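Local coordinates for protein AJLec (Anthopleura japonica, PDB 6A56) that is a sea anemone lectin that binds a galactose-containing glycan, with a calcium ion directly coordinating the galactose, at residues 73-77 with 141-145; 13-19 with 151-157; 30-36 with 160-164; 84-88 with 118-122. All blocks are in the same frame, centred on the assembly; numbering follows the deposited sequence. Where two conformers were deposited one is given.

Contact 1. Residues 73-77 with 141-145; sequences NVFVT and EDLYN. With CA (calcium ion), chain F; CA (calcium ion), chain E; GAL (beta-D-galactopyranose), chain C.
N73, F75 and L143 each bury 44 Å² where strand 74-77 packs against a short calcium-binding helix. In the extended strand, F75 and T77 point toward the helix, V74 and V76 away. CA pairs approach to 7.3 Å (N73 with E141) and 8.4 Å (F75 with L143). N73 (chi1 t) lays its carboxamide against the E141 backbone. F75 (chi1 m) meets L143 (t, chi2 p), with CB 4.3 Å from L143 CD2; T77 CG2 lies 4.1 Å from the same L143 CD2. Y144 (m) turns its ring edge to the face of F75 in a T-shaped pair, centroids 5.9 Å apart and planes at 72°. N145, with positive phi, closes the helix in a Schellman motif. Calcium F is held by D142 O (2.4 Å), D142 OD1 (2.3 Å) and N145 OD1 (2.3 Å). E141 OE1 binds calcium E at 2.5 Å, and E141 OE2 lies 2.5 Å from O3 of the galactose; O2 and O3 of the sugar bind the same ion, and C48, M147, D150 and N151 complete the site. Such chelation of a sugar diol recalls C-type lectins in principle. Strand 74-77 runs between strands 135-139 and 83-85, and V83 touches F75, T77 and Y144.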
loop_
_atom_site.group_PDB
_atom_site.type_symbol
_atom_site.label_atom_id
_atom_site.label_comp_id
_atom_site.label_asym_id
_atom_site.label_seq_id
_atom_site.Cartn_x
_atom_site.Cartn_y
_atom_site.Cartn_z
ATOM N N ASN A 73 1.546 -17.040 18.120
ATOM C CA ASN A 73 0.624 -18.017 17.517
ATOM C C ASN A 73 -0.739 -17.363 17.303
ATOM O O ASN A 73 -1.766 -18.037 17.505
ATOM C CB ASN A 73 0.517 -19.292 18.347
ATOM C CG ASN A 73 0.081 -20.498 17.538
ATOM O OD1 ASN A 73 0.665 -20.812 16.462
ATOM N ND2 ASN A 73 -0.840 -21.254 18.092
ATOM N N VAL A 74 -0.776 -16.114 16.895
ATOM C CA VAL A 74 -2.030 -15.424 16.557
ATOM C C VAL A 74 -1.990 -15.161 15.056
ATOM O O VAL A 74 -1.007 -14.699 14.461
ATOM C CB VAL A 74 -2.184 -14.118 17.385
ATOM C CG1 VAL A 74 -1.198 -13.002 17.051
ATOM C CG2 VAL A 74 -3.570 -13.523 17.270
ATOM N N PHE A 75 -3.188 -15.359 14.412
ATOM C CA PHE A 75 -3.306 -15.111 12.996
ATOM C C PHE A 75 -4.609 -14.345 12.764
ATOM O O PHE A 75 -5.658 -14.722 13.352
ATOM C CB PHE A 75 -3.406 -16.440 12.210
ATOM C CG PHE A 75 -2.103 -17.202 12.295
ATOM C CD1 PHE A 75 -1.042 -16.919 11.440
ATOM C CD2 PHE A 75 -1.922 -18.129 13.286
ATOM C CE1 PHE A 75 0.194 -17.553 11.609
ATOM C CE2 PHE A 75 -0.677 -18.757 13.452
ATOM C CZ PHE A 75 0.364 -18.463 12.601
ATOM N N VAL A 76 -4.535 -13.313 11.950
ATOM C CA VAL A 76 -5.787 -12.578 11.590
ATOM C C VAL A 76 -6.152 -13.017 10.185
ATOM O O VAL A 76 -5.403 -12.854 9.216
ATOM C CB VAL A 76 -5.551 -11.064 11.674
ATOM C CG1 VAL A 76 -6.844 -10.333 11.348
ATOM C CG2 VAL A 76 -5.024 -10.652 13.067
ATOM N N THR A 77 -7.351 -13.656 10.081
ATOM C CA THR A 77 -7.853 -14.208 8.817
ATOM C C THR A 77 -9.072 -13.393 8.329
ATOM O O THR A 77 -9.640 -12.602 9.036
ATOM C CB THR A 77 -8.256 -15.677 8.967
ATOM O OG1 THR A 77 -9.465 -15.800 9.728
ATOM C CG2 THR A 77 -7.182 -16.497 9.660
ATOM N N GLU A 141 -3.038 -22.807 17.030
ATOM C CA GLU A 141 -3.315 -24.211 17.294
ATOM C C GLU A 141 -4.829 -24.480 17.141
ATOM O O GLU A 141 -5.228 -25.588 16.791
ATOM C CB GLU A 141 -2.892 -24.609 18.692
ATOM C CG GLU A 141 -1.377 -24.720 18.830
ATOM C CD GLU A 141 -0.885 -25.502 20.019
ATOM O OE1 GLU A 141 -1.553 -25.598 21.089
ATOM O OE2 GLU A 141 0.286 -26.016 19.856
ATOM N N ASP A 142 -5.656 -23.491 17.496
ATOM C CA ASP A 142 -7.121 -23.610 17.271
ATOM C C ASP A 142 -7.421 -23.617 15.782
ATOM O O ASP A 142 -8.204 -24.498 15.304
ATOM C CB ASP A 142 -7.819 -22.462 18.004
ATOM C CG ASP A 142 -9.346 -22.612 18.030
ATOM O OD1 ASP A 142 -9.816 -23.757 17.790
ATOM O OD2 ASP A 142 -10.016 -21.626 18.352
ATOM N N LEU A 143 -6.899 -22.673 15.026
ATOM C CA LEU A 143 -7.163 -22.568 13.587
ATOM C C LEU A 143 -6.796 -23.869 12.868
ATOM O O LEU A 143 -7.552 -24.342 12.000
ATOM C CB LEU A 143 -6.389 -21.359 13.049
ATOM C CG LEU A 143 -6.413 -21.154 11.529
ATOM C CD1 LEU A 143 -7.824 -20.921 11.013
ATOM C CD2 LEU A 143 -5.538 -19.986 11.161
ATOM N N TYR A 144 -5.624 -24.433 13.189
ATOM C CA TYR A 144 -5.078 -25.584 12.488
ATOM C C TYR A 144 -5.447 -26.902 13.194
ATOM O O TYR A 144 -5.090 -27.970 12.705
ATOM C CB TYR A 144 -3.568 -25.407 12.287
ATOM C CG TYR A 144 -3.252 -24.196 11.460
ATOM C CD1 TYR A 144 -3.792 -24.082 10.201
ATOM C CD2 TYR A 144 -2.477 -23.152 11.919
ATOM C CE1 TYR A 144 -3.589 -22.984 9.404
ATOM C CE2 TYR A 144 -2.273 -22.026 11.140
ATOM C CZ TYR A 144 -2.830 -21.945 9.885
ATOM O OH TYR A 144 -2.633 -20.822 9.135
ATOM N N ASN A 145 -6.167 -26.832 14.315
ATOM C CA ASN A 145 -6.587 -28.046 15.061
ATOM C C ASN A 145 -5.385 -28.919 15.430
ATOM O O ASN A 145 -5.429 -30.139 15.278
ATOM C CB ASN A 145 -7.677 -28.820 14.291
ATOM C CG ASN A 145 -8.835 -27.901 14.013
ATOM O OD1 ASN A 145 -9.428 -27.363 14.930
ATOM N ND2 ASN A 145 -9.230 -27.787 12.751
HETATM CA CA CA F . -9.901 -25.691 16.469
HETATM CA CA CA E . -1.395 -27.141 23.006
HETATM C C1 GAL C . 2.378 -30.022 23.317
HETATM C C2 GAL C . 1.498 -28.773 23.367
HETATM C C3 GAL C . 1.724 -27.990 22.103
HETATM C C4 GAL C . 3.211 -27.674 21.919
HETATM C C5 GAL C . 4.071 -28.901 22.120
HETATM C C6 GAL C . 5.555 -28.530 22.133
HETATM O O2 GAL C . 0.086 -29.063 23.353
HETATM O O3 GAL C . 0.905 -26.816 22.168
HETATM O O4 GAL C . 3.588 -26.664 22.885
HETATM O O5 GAL C . 3.742 -29.563 23.343
HETATM O O6 GAL C . 6.370 -29.706 22.067
HETATM O O HOH W 1 -11.597 -26.941 17.406
#

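Contact 2. Residues 13-19 with 151-157; sequences PVCFSAK and NSGKVCA. With CA (calcium ion), chain E.
Strands 14-17 and 152-157 run antiparallel, their axes 4.5 Å apart at closest and at 160°. P13 starts the contact, its CB 4.2 Å from C156 CB. V14 forms a hydrogen-bonded pair with A157: V14 N to A157 O is 2.9 Å and A157 N to V14 O is 2.8 Å. C15 follows in a non-hydrogen-bonded pair with C156, where CA atoms only 4.0 Å apart and two m rotamers allow a cross-strand disulfide, C15 SG to C156 SG 2.1 Å with chi3 106°. F16 pairs with V155 through F16 N to V155 O (2.8 Å) and V155 N to F16 O (3.0 Å); chi1 p brings its ring against V155, whose CB lies 4.0 Å from the ring centroid in an off-centre CH-pi contact. Beyond F16, water 3 links A18 N (2.9 Å) to G153 O (2.8 Å). A18 O accepts from N151 ND2 at 2.9 Å. K19, extended after a p chi1, donates from NZ to N151 O at 3.1 Å. The same N151 gives its OD1 to calcium E at 2.3 Å, so a disulfide-bridged antiparallel strand pair, joined from distant parts of the chain, ends at the calcium-dependent galactose site.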
loop_
_atom_site.group_PDB
_atom_site.type_symbol
_atom_site.label_atom_id
_atom_site.label_comp_id
_atom_site.label_asym_id
_atom_site.label_seq_id
_atom_site.Cartn_x
_atom_site.Cartn_y
_atom_site.Cartn_z
ATOM N N PRO A 13 -14.500 -4.936 22.283
ATOM C CA PRO A 13 -13.277 -5.740 22.357
ATOM C C PRO A 13 -13.374 -6.995 21.513
ATOM O O PRO A 13 -14.426 -7.625 21.427
ATOM C CB PRO A 13 -13.165 -6.089 23.839
ATOM C CG PRO A 13 -13.952 -4.980 24.550
ATOM C CD PRO A 13 -15.050 -4.595 23.593
ATOM N N VAL A 14 -12.242 -7.383 20.950
ATOM C CA VAL A 14 -12.148 -8.560 20.134
ATOM C C VAL A 14 -11.468 -9.628 20.974
ATOM O O VAL A 14 -10.303 -9.479 21.367
ATOM C CB VAL A 14 -11.382 -8.310 18.835
ATOM C CG1 VAL A 14 -11.227 -9.573 17.992
ATOM C CG2 VAL A 14 -11.971 -7.184 18.019
ATOM N N CYS A 15 -12.189 -10.713 21.252
ATOM C CA CYS A 15 -11.717 -11.694 22.242
ATOM C C CYS A 15 -11.606 -13.064 21.601
ATOM O O CYS A 15 -12.557 -13.544 20.984
ATOM C CB CYS A 15 -12.677 -11.777 23.424
ATOM S SG CYS A 15 -13.019 -10.213 24.284
ATOM N N PHE A 16 -10.439 -13.691 21.769
ATOM C CA PHE A 16 -10.171 -14.999 21.217
ATOM C C PHE A 16 -9.795 -15.985 22.322
ATOM O O PHE A 16 -9.110 -15.617 23.270
ATOM C CB PHE A 16 -9.135 -14.969 20.086
ATOM C CG PHE A 16 -7.749 -14.521 20.480
ATOM C CD1 PHE A 16 -7.469 -13.183 20.487
ATOM C CD2 PHE A 16 -6.803 -15.409 20.903
ATOM C CE1 PHE A 16 -6.232 -12.716 20.856
ATOM C CE2 PHE A 16 -5.561 -14.934 21.309
ATOM C CZ PHE A 16 -5.271 -13.598 21.283
ATOM N N SER A 17 -10.230 -17.223 22.179
ATOM C CA SER A 17 -9.767 -18.332 22.970
ATOM C C SER A 17 -8.695 -19.133 22.204
ATOM O O SER A 17 -8.331 -18.760 21.114
ATOM C CB SER A 17 -10.893 -19.235 23.441
ATOM O OG SER A 17 -11.803 -18.493 24.235
ATOM N N ALA A 18 -8.202 -20.213 22.837
ATOM C CA ALA A 18 -7.047 -20.945 22.313
ATOM C C ALA A 18 -7.456 -22.353 21.863
ATOM O O ALA A 18 -6.585 -23.149 21.454
ATOM C CB ALA A 18 -5.920 -20.983 23.319
ATOM N N LYS A 19 -8.766 -22.662 21.849
ATOM C CA LYS A 19 -9.271 -23.925 21.390
ATOM C C LYS A 19 -10.787 -23.792 21.177
ATOM O O LYS A 19 -11.397 -22.840 21.631
ATOM C CB LYS A 19 -8.970 -25.028 22.418
ATOM C CG LYS A 19 -9.578 -24.830 23.788
ATOM C CD LYS A 19 -9.292 -25.957 24.753
ATOM C CE LYS A 19 -9.901 -25.673 26.109
ATOM N NZ LYS A 19 -9.495 -26.679 27.105
ATOM N N ASN A 151 -4.965 -26.490 25.693
ATOM C CA ASN A 151 -4.847 -25.022 25.692
ATOM C C ASN A 151 -5.870 -24.403 26.641
ATOM O O ASN A 151 -6.844 -25.036 27.045
ATOM C CB ASN A 151 -5.062 -24.448 24.285
ATOM C CG ASN A 151 -4.008 -24.922 23.312
ATOM O OD1 ASN A 151 -3.047 -25.641 23.673
ATOM N ND2 ASN A 151 -4.114 -24.522 22.061
ATOM N N SER A 152 -5.644 -23.147 27.019
ATOM C CA SER A 152 -6.630 -22.451 27.826
ATOM C C SER A 152 -6.436 -20.954 27.706
ATOM O O SER A 152 -5.457 -20.458 27.128
ATOM C CB SER A 152 -6.589 -22.948 29.255
ATOM O OG SER A 152 -5.400 -22.574 29.877
ATOM N N GLY A 153 -7.399 -20.231 28.278
ATOM C CA GLY A 153 -7.367 -18.772 28.358
ATOM C C GLY A 153 -8.182 -18.074 27.295
ATOM O O GLY A 153 -8.762 -18.692 26.419
ATOM N N LYS A 154 -8.216 -16.752 27.399
ATOM C CA LYS A 154 -8.955 -15.880 26.541
ATOM C C LYS A 154 -8.320 -14.508 26.606
ATOM O O LYS A 154 -8.091 -14.015 27.705
ATOM C CB LYS A 154 -10.422 -15.794 26.951
ATOM C CG LYS A 154 -11.314 -14.979 26.044
ATOM C CD LYS A 154 -12.754 -15.117 26.461
ATOM C CE LYS A 154 -13.699 -14.079 25.981
ATOM N NZ LYS A 154 -15.059 -14.577 26.260
ATOM N N VAL A 155 -8.019 -13.917 25.448
ATOM C CA VAL A 155 -7.420 -12.600 25.358
ATOM C C VAL A 155 -8.397 -11.717 24.602
ATOM O O VAL A 155 -8.953 -12.121 23.593
ATOM C CB VAL A 155 -6.062 -12.682 24.646
ATOM C CG1 VAL A 155 -5.614 -11.320 24.164
ATOM C CG2 VAL A 155 -5.036 -13.307 25.571
ATOM N N CYS A 156 -8.558 -10.485 25.138
ATOM C CA CYS A 156 -9.291 -9.456 24.443
ATOM C C CYS A 156 -8.349 -8.348 24.017
ATOM O O CYS A 156 -7.473 -7.980 24.799
ATOM C CB CYS A 156 -10.433 -8.884 25.270
ATOM S SG CYS A 156 -11.627 -10.124 25.837
ATOM N N ALA A 157 -8.610 -7.804 22.825
ATOM C CA ALA A 157 -7.730 -6.788 22.223
ATOM C C ALA A 157 -8.558 -5.797 21.420
ATOM O O ALA A 157 -9.661 -6.118 21.003
ATOM C CB ALA A 157 -6.744 -7.460 21.312
HETATM CA CA CA E . -1.395 -27.141 23.006
HETATM O O HOH W 2 -12.069 -19.437 26.702
HETATM O O HOH W 3 -8.739 -21.272 25.452
#

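Contact 3. Residues 30-36 with 160-164; sequences HHGFLKS and FGYFV
Three backbone hydrogen bonds join the start of strand 34-42 to the C-terminus: V164 N to F33 O (2.9 Å), K35 N to Y162 O (2.8 Å) and Y162 N to S36 O (3.2 Å). L34 and F163 form the non-hydrogen-bonded pair between the first two, CA atoms 4.5 Å apart. Water 4 accepts from F33 N at 2.9 Å and donates to V164 OXT at 2.7 Å, tying back the terminal carboxylate; V164 O accepts from N123 of the second subunit. H30 O, buried near F163 CZ (3.7 Å), has no polar partner. Residues 30-32 wrap the F163 ring (chi1 m), and L34 CD2 sits over its face in a CH-pi contact, 3.6 Å from the centroid. A side chain on G32 would collide with that ring. The backbone turns a corner at K35, whose NZ reaches Q119. This antiparallel pairing brings the end of strand 152-163 into the six-stranded sheet beside strand 6-8, where F33 and V164 meet their counterparts in the second subunit.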
loop_
_atom_site.group_PDB
_atom_site.type_symbol
_atom_site.label_atom_id
_atom_site.label_comp_id
_atom_site.label_asym_id
_atom_site.label_seq_id
_atom_site.Cartn_x
_atom_site.Cartn_y
_atom_site.Cartn_z
ATOM N N HIS A 30 -13.854 0.367 9.025
ATOM C CA HIS A 30 -13.267 1.124 7.941
ATOM C C HIS A 30 -12.884 0.164 6.811
ATOM O O HIS A 30 -12.553 -0.993 7.082
ATOM C CB HIS A 30 -12.060 1.925 8.414
ATOM C CG HIS A 30 -12.440 3.017 9.344
ATOM N ND1 HIS A 30 -12.396 4.344 9.013
ATOM C CD2 HIS A 30 -12.881 2.963 10.609
ATOM C CE1 HIS A 30 -12.840 5.070 10.025
ATOM N NE2 HIS A 30 -13.115 4.233 11.030
ATOM N N HIS A 31 -12.938 0.689 5.580
ATOM C CA HIS A 31 -12.771 -0.066 4.364
ATOM C C HIS A 31 -11.578 0.419 3.579
ATOM O O HIS A 31 -11.161 1.562 3.747
ATOM C CB HIS A 31 -14.012 0.096 3.452
ATOM C CG HIS A 31 -15.267 -0.331 4.115
ATOM N ND1 HIS A 31 -16.478 0.202 3.769
ATOM C CD2 HIS A 31 -15.475 -1.184 5.136
ATOM C CE1 HIS A 31 -17.405 -0.320 4.527
ATOM N NE2 HIS A 31 -16.853 -1.203 5.356
ATOM N N GLY A 32 -11.017 -0.478 2.766
ATOM C CA GLY A 32 -9.837 -0.159 2.009
ATOM C C GLY A 32 -8.888 -1.342 1.973
ATOM O O GLY A 32 -9.227 -2.485 2.262
ATOM N N PHE A 33 -7.632 -1.051 1.581
ATOM C CA PHE A 33 -6.562 -2.050 1.587
ATOM C C PHE A 33 -5.656 -1.784 2.802
ATOM O O PHE A 33 -5.218 -0.633 3.011
ATOM C CB PHE A 33 -5.712 -1.943 0.314
ATOM C CG PHE A 33 -6.514 -2.404 -0.900
ATOM C CD1 PHE A 33 -6.623 -3.760 -1.207
ATOM C CD2 PHE A 33 -7.138 -1.479 -1.717
ATOM C CE1 PHE A 33 -7.373 -4.185 -2.314
ATOM C CE2 PHE A 33 -7.884 -1.911 -2.821
ATOM C CZ PHE A 33 -7.978 -3.253 -3.106
ATOM N N LEU A 34 -5.396 -2.842 3.571
ATOM C CA LEU A 34 -4.553 -2.718 4.789
ATOM C C LEU A 34 -3.131 -3.138 4.462
ATOM O O LEU A 34 -2.853 -4.155 3.864
ATOM C CB LEU A 34 -5.112 -3.638 5.859
ATOM C CG LEU A 34 -6.385 -3.144 6.534
ATOM C CD1 LEU A 34 -7.002 -4.279 7.341
ATOM C CD2 LEU A 34 -6.092 -1.904 7.372
ATOM N N LYS A 35 -2.204 -2.334 5.016
ATOM C CA LYS A 35 -0.796 -2.690 5.087
ATOM C C LYS A 35 -0.528 -3.613 6.270
ATOM O O LYS A 35 0.340 -4.508 6.188
ATOM C CB LYS A 35 0.060 -1.428 5.273
ATOM C CG LYS A 35 1.548 -1.664 5.459
ATOM C CD LYS A 35 2.326 -0.385 5.497
ATOM C CE LYS A 35 3.812 -0.615 5.686
ATOM N NZ LYS A 35 4.063 -1.109 7.073
ATOM N N SER A 36 -1.201 -3.359 7.372
ATOM C CA SER A 36 -0.843 -3.965 8.649
ATOM C C SER A 36 -1.997 -3.788 9.629
ATOM O O SER A 36 -2.903 -2.959 9.408
ATOM C CB SER A 36 0.402 -3.299 9.196
ATOM O OG SER A 36 0.111 -1.939 9.371
ATOM N N PHE A 160 -6.232 -2.228 15.398
ATOM C CA PHE A 160 -6.024 -1.057 14.603
ATOM C C PHE A 160 -5.518 -1.458 13.207
ATOM O O PHE A 160 -4.812 -2.463 13.079
ATOM C CB PHE A 160 -5.031 -0.111 15.279
ATOM C CG PHE A 160 -5.470 0.454 16.589
ATOM C CD1 PHE A 160 -5.277 -0.255 17.753
ATOM C CD2 PHE A 160 -6.091 1.707 16.654
ATOM C CE1 PHE A 160 -5.699 0.259 18.970
ATOM C CE2 PHE A 160 -6.535 2.187 17.879
ATOM C CZ PHE A 160 -6.305 1.485 19.034
ATOM N N GLY A 161 -5.820 -0.623 12.209
ATOM C CA GLY A 161 -5.332 -0.821 10.885
ATOM C C GLY A 161 -4.628 0.399 10.302
ATOM O O GLY A 161 -4.836 1.516 10.755
ATOM N N TYR A 162 -3.783 0.148 9.301
ATOM C CA TYR A 162 -3.125 1.170 8.523
ATOM C C TYR A 162 -3.442 0.932 7.052
ATOM O O TYR A 162 -3.095 -0.119 6.510
ATOM C CB TYR A 162 -1.604 1.179 8.762
ATOM C CG TYR A 162 -0.892 2.314 8.079
ATOM C CD1 TYR A 162 -0.851 3.581 8.633
ATOM C CD2 TYR A 162 -0.232 2.147 6.884
ATOM C CE1 TYR A 162 -0.109 4.595 8.049
ATOM C CE2 TYR A 162 0.506 3.143 6.294
ATOM C CZ TYR A 162 0.586 4.380 6.884
ATOM O OH TYR A 162 1.318 5.392 6.332
ATOM N N PHE A 163 -4.138 1.886 6.429
ATOM C CA PHE A 163 -4.650 1.755 5.052
ATOM C C PHE A 163 -3.719 2.425 4.047
ATOM O O PHE A 163 -3.112 3.477 4.316
ATOM C CB PHE A 163 -6.036 2.399 4.957
ATOM C CG PHE A 163 -7.100 1.635 5.668
ATOM C CD1 PHE A 163 -7.700 0.575 5.012
ATOM C CD2 PHE A 163 -7.477 1.928 6.964
ATOM C CE1 PHE A 163 -8.691 -0.181 5.640
ATOM C CE2 PHE A 163 -8.475 1.183 7.593
ATOM C CZ PHE A 163 -9.084 0.141 6.911
ATOM N N VAL A 164 -3.644 1.794 2.872
ATOM C CA VAL A 164 -2.783 2.166 1.760
ATOM C C VAL A 164 -3.539 2.218 0.419
ATOM O O VAL A 164 -2.852 2.495 -0.602
ATOM C CB VAL A 164 -1.580 1.218 1.672
ATOM C CG1 VAL A 164 -0.655 1.493 2.852
ATOM C CG2 VAL A 164 -2.003 -0.236 1.558
ATOM O OXT VAL A 164 -4.758 2.086 0.378
HETATM O O HOH W 4 -7.316 1.827 1.041
#

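Contact 4. Residues 84-88 with 118-122; sequences MFPKT and LQHGC
Strand 83-85 leaves its sheet through a classic beta bulge, M84 (psi -27°) and F85 both facing V76, and a cis peptide before P86 then swings the chain beside strand 115-119. Past the end of that strand the chain continues through H120 and G121 (positive phi) alongside residues 87-88, T88 CG2 3.8 Å from G121 CA. CA atoms approach to 4.9 Å between P86 and L118 and 5.0 Å between F85 and H120. One direct main-chain hydrogen bond joins the two, K87 N to Q119 O at 2.9 Å; water 6 bridges T88 O (2.8 Å) and Q119 N (2.9 Å). H120 (chi1 t) has the largest buried area: its ND1 donates to M84 O at 2.7 Å, and NE2 bonds D127. The F85 ring (m) lies obliquely to it at 48°. L118 (m, t) packs CB 3.9 Å from F85 CB and CD2 4.1 Å from P86 CB. Water 5 links K87 NZ (3.0 Å) to H120 O (2.7 Å) and C122 O (2.8 Å). The contact thus couples two sheets: M84 and F85 border strand 74-77, L118 and H120 border strand 34-42, and C122 is disulfide-bonded to C3 of the second subunit.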
loop_
_atom_site.group_PDB
_atom_site.type_symbol
_atom_site.label_atom_id
_atom_site.label_comp_id
_atom_site.label_asym_id
_atom_site.label_seq_id
_atom_site.Cartn_x
_atom_site.Cartn_y
_atom_site.Cartn_z
ATOM N N MET A 84 -4.513 -13.278 6.629
ATOM C CA MET A 84 -4.163 -11.992 6.019
ATOM C C MET A 84 -2.985 -11.332 6.779
ATOM O O MET A 84 -2.289 -10.520 6.215
ATOM C CB MET A 84 -5.360 -11.054 6.010
ATOM C CG MET A 84 -6.468 -11.603 5.040
ATOM S SD MET A 84 -7.811 -10.465 4.827
ATOM C CE MET A 84 -7.066 -9.223 3.764
ATOM N N PHE A 85 -2.840 -11.647 8.069
ATOM C CA PHE A 85 -1.715 -11.032 8.904
ATOM C C PHE A 85 -1.312 -12.113 9.885
ATOM O O PHE A 85 -2.135 -12.737 10.550
ATOM C CB PHE A 85 -2.238 -9.824 9.706
ATOM C CG PHE A 85 -3.024 -8.795 8.919
ATOM C CD1 PHE A 85 -4.367 -9.011 8.655
ATOM C CD2 PHE A 85 -2.441 -7.650 8.403
ATOM C CE1 PHE A 85 -5.107 -8.123 7.907
ATOM C CE2 PHE A 85 -3.200 -6.759 7.655
ATOM C CZ PHE A 85 -4.520 -7.014 7.381
ATOM N N PRO A 86 0.006 -12.327 10.049
ATOM C CA PRO A 86 1.095 -11.822 9.221
ATOM C C PRO A 86 1.196 -12.591 7.914
ATOM O O PRO A 86 0.926 -13.811 7.890
ATOM C CB PRO A 86 2.365 -12.048 10.068
ATOM C CG PRO A 86 2.036 -13.340 10.789
ATOM C CD PRO A 86 0.527 -13.276 11.033
ATOM N N LYS A 87 1.687 -11.937 6.858
ATOM C CA LYS A 87 2.148 -12.616 5.645
ATOM C C LYS A 87 3.609 -12.283 5.311
ATOM O O LYS A 87 4.167 -12.903 4.452
ATOM C CB LYS A 87 1.283 -12.290 4.441
ATOM C CG LYS A 87 -0.114 -12.853 4.514
ATOM C CD LYS A 87 -0.988 -12.442 3.353
ATOM C CE LYS A 87 -0.653 -13.162 2.078
ATOM N NZ LYS A 87 -1.288 -12.500 0.916
ATOM N N THR A 88 4.209 -11.317 6.019
ATOM C CA THR A 88 5.604 -10.999 5.928
ATOM C C THR A 88 6.062 -10.667 7.332
ATOM O O THR A 88 5.258 -10.403 8.217
ATOM C CB THR A 88 5.926 -9.842 4.975
ATOM O OG1 THR A 88 5.420 -8.649 5.570
ATOM C CG2 THR A 88 5.371 -10.048 3.582
ATOM N N LEU A 118 1.416 -6.714 12.964
ATOM C CA LEU A 118 1.518 -7.792 11.994
ATOM C C LEU A 118 1.376 -7.203 10.596
ATOM O O LEU A 118 0.383 -6.512 10.291
ATOM C CB LEU A 118 0.472 -8.863 12.269
ATOM C CG LEU A 118 0.546 -9.541 13.648
ATOM C CD1 LEU A 118 -0.715 -10.405 13.836
ATOM C CD2 LEU A 118 1.825 -10.343 13.808
ATOM N N GLN A 119 2.290 -7.569 9.703
ATOM C CA GLN A 119 2.325 -7.034 8.354
ATOM C C GLN A 119 1.550 -7.929 7.384
ATOM O O GLN A 119 1.665 -9.143 7.431
ATOM C CB GLN A 119 3.750 -6.934 7.813
ATOM C CG GLN A 119 4.643 -5.981 8.607
ATOM C CD GLN A 119 4.141 -4.547 8.612
ATOM O OE1 GLN A 119 3.628 -4.027 7.619
ATOM N NE2 GLN A 119 4.293 -3.850 9.730
ATOM N N HIS A 120 0.842 -7.272 6.463
ATOM C CA HIS A 120 0.139 -7.985 5.375
ATOM C C HIS A 120 1.051 -8.295 4.190
ATOM O O HIS A 120 0.769 -9.185 3.420
ATOM C CB HIS A 120 -1.036 -7.128 4.880
ATOM C CG HIS A 120 -1.797 -7.793 3.770
ATOM N ND1 HIS A 120 -2.465 -9.011 3.955
ATOM C CD2 HIS A 120 -1.964 -7.419 2.494
ATOM C CE1 HIS A 120 -3.030 -9.347 2.786
ATOM N NE2 HIS A 120 -2.770 -8.386 1.896
ATOM N N GLY A 121 2.122 -7.518 3.990
ATOM C CA GLY A 121 2.752 -7.445 2.702
ATOM C C GLY A 121 1.878 -6.730 1.701
ATOM O O GLY A 121 0.939 -6.029 2.080
ATOM N N CYS A 122 2.189 -6.861 0.433
ATOM C CA CYS A 122 1.495 -6.105 -0.587
ATOM C C CYS A 122 0.131 -6.710 -0.936
ATOM O O CYS A 122 -0.162 -7.874 -0.728
ATOM C CB CYS A 122 2.382 -5.874 -1.813
ATOM S SG CYS A 122 3.611 -4.535 -1.636
HETATM O O HOH W 5 0.383 -10.040 0.928
HETATM O O HOH W 6 4.419 -9.249 10.599
#

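In the fold
Contacts 1 and 2, centres 11 Å apart, meet at the sugar site: E141 and N151 both bind calcium E, and E141 OE1 lies 2.9 Å from N151 ND2, a probable hydrogen bond. Contact 1 also joins contact 4 within one sheet, V76 O to M84 N and V76 N to F85 O each 2.8 Å. Contact 4 in turn meets contact 3 through K35 O to H120 N (2.8 Å) and K35 NZ to Q119 OE1 (3.0 Å). Contacts 3 and 4 both touch the second subunit. Strand 152-163 runs from the calcium end in contact 2 to the dimer end in contact 3, their centres about 23 Å apart, so sugar binding and subunit association lie at distant parts of the chain.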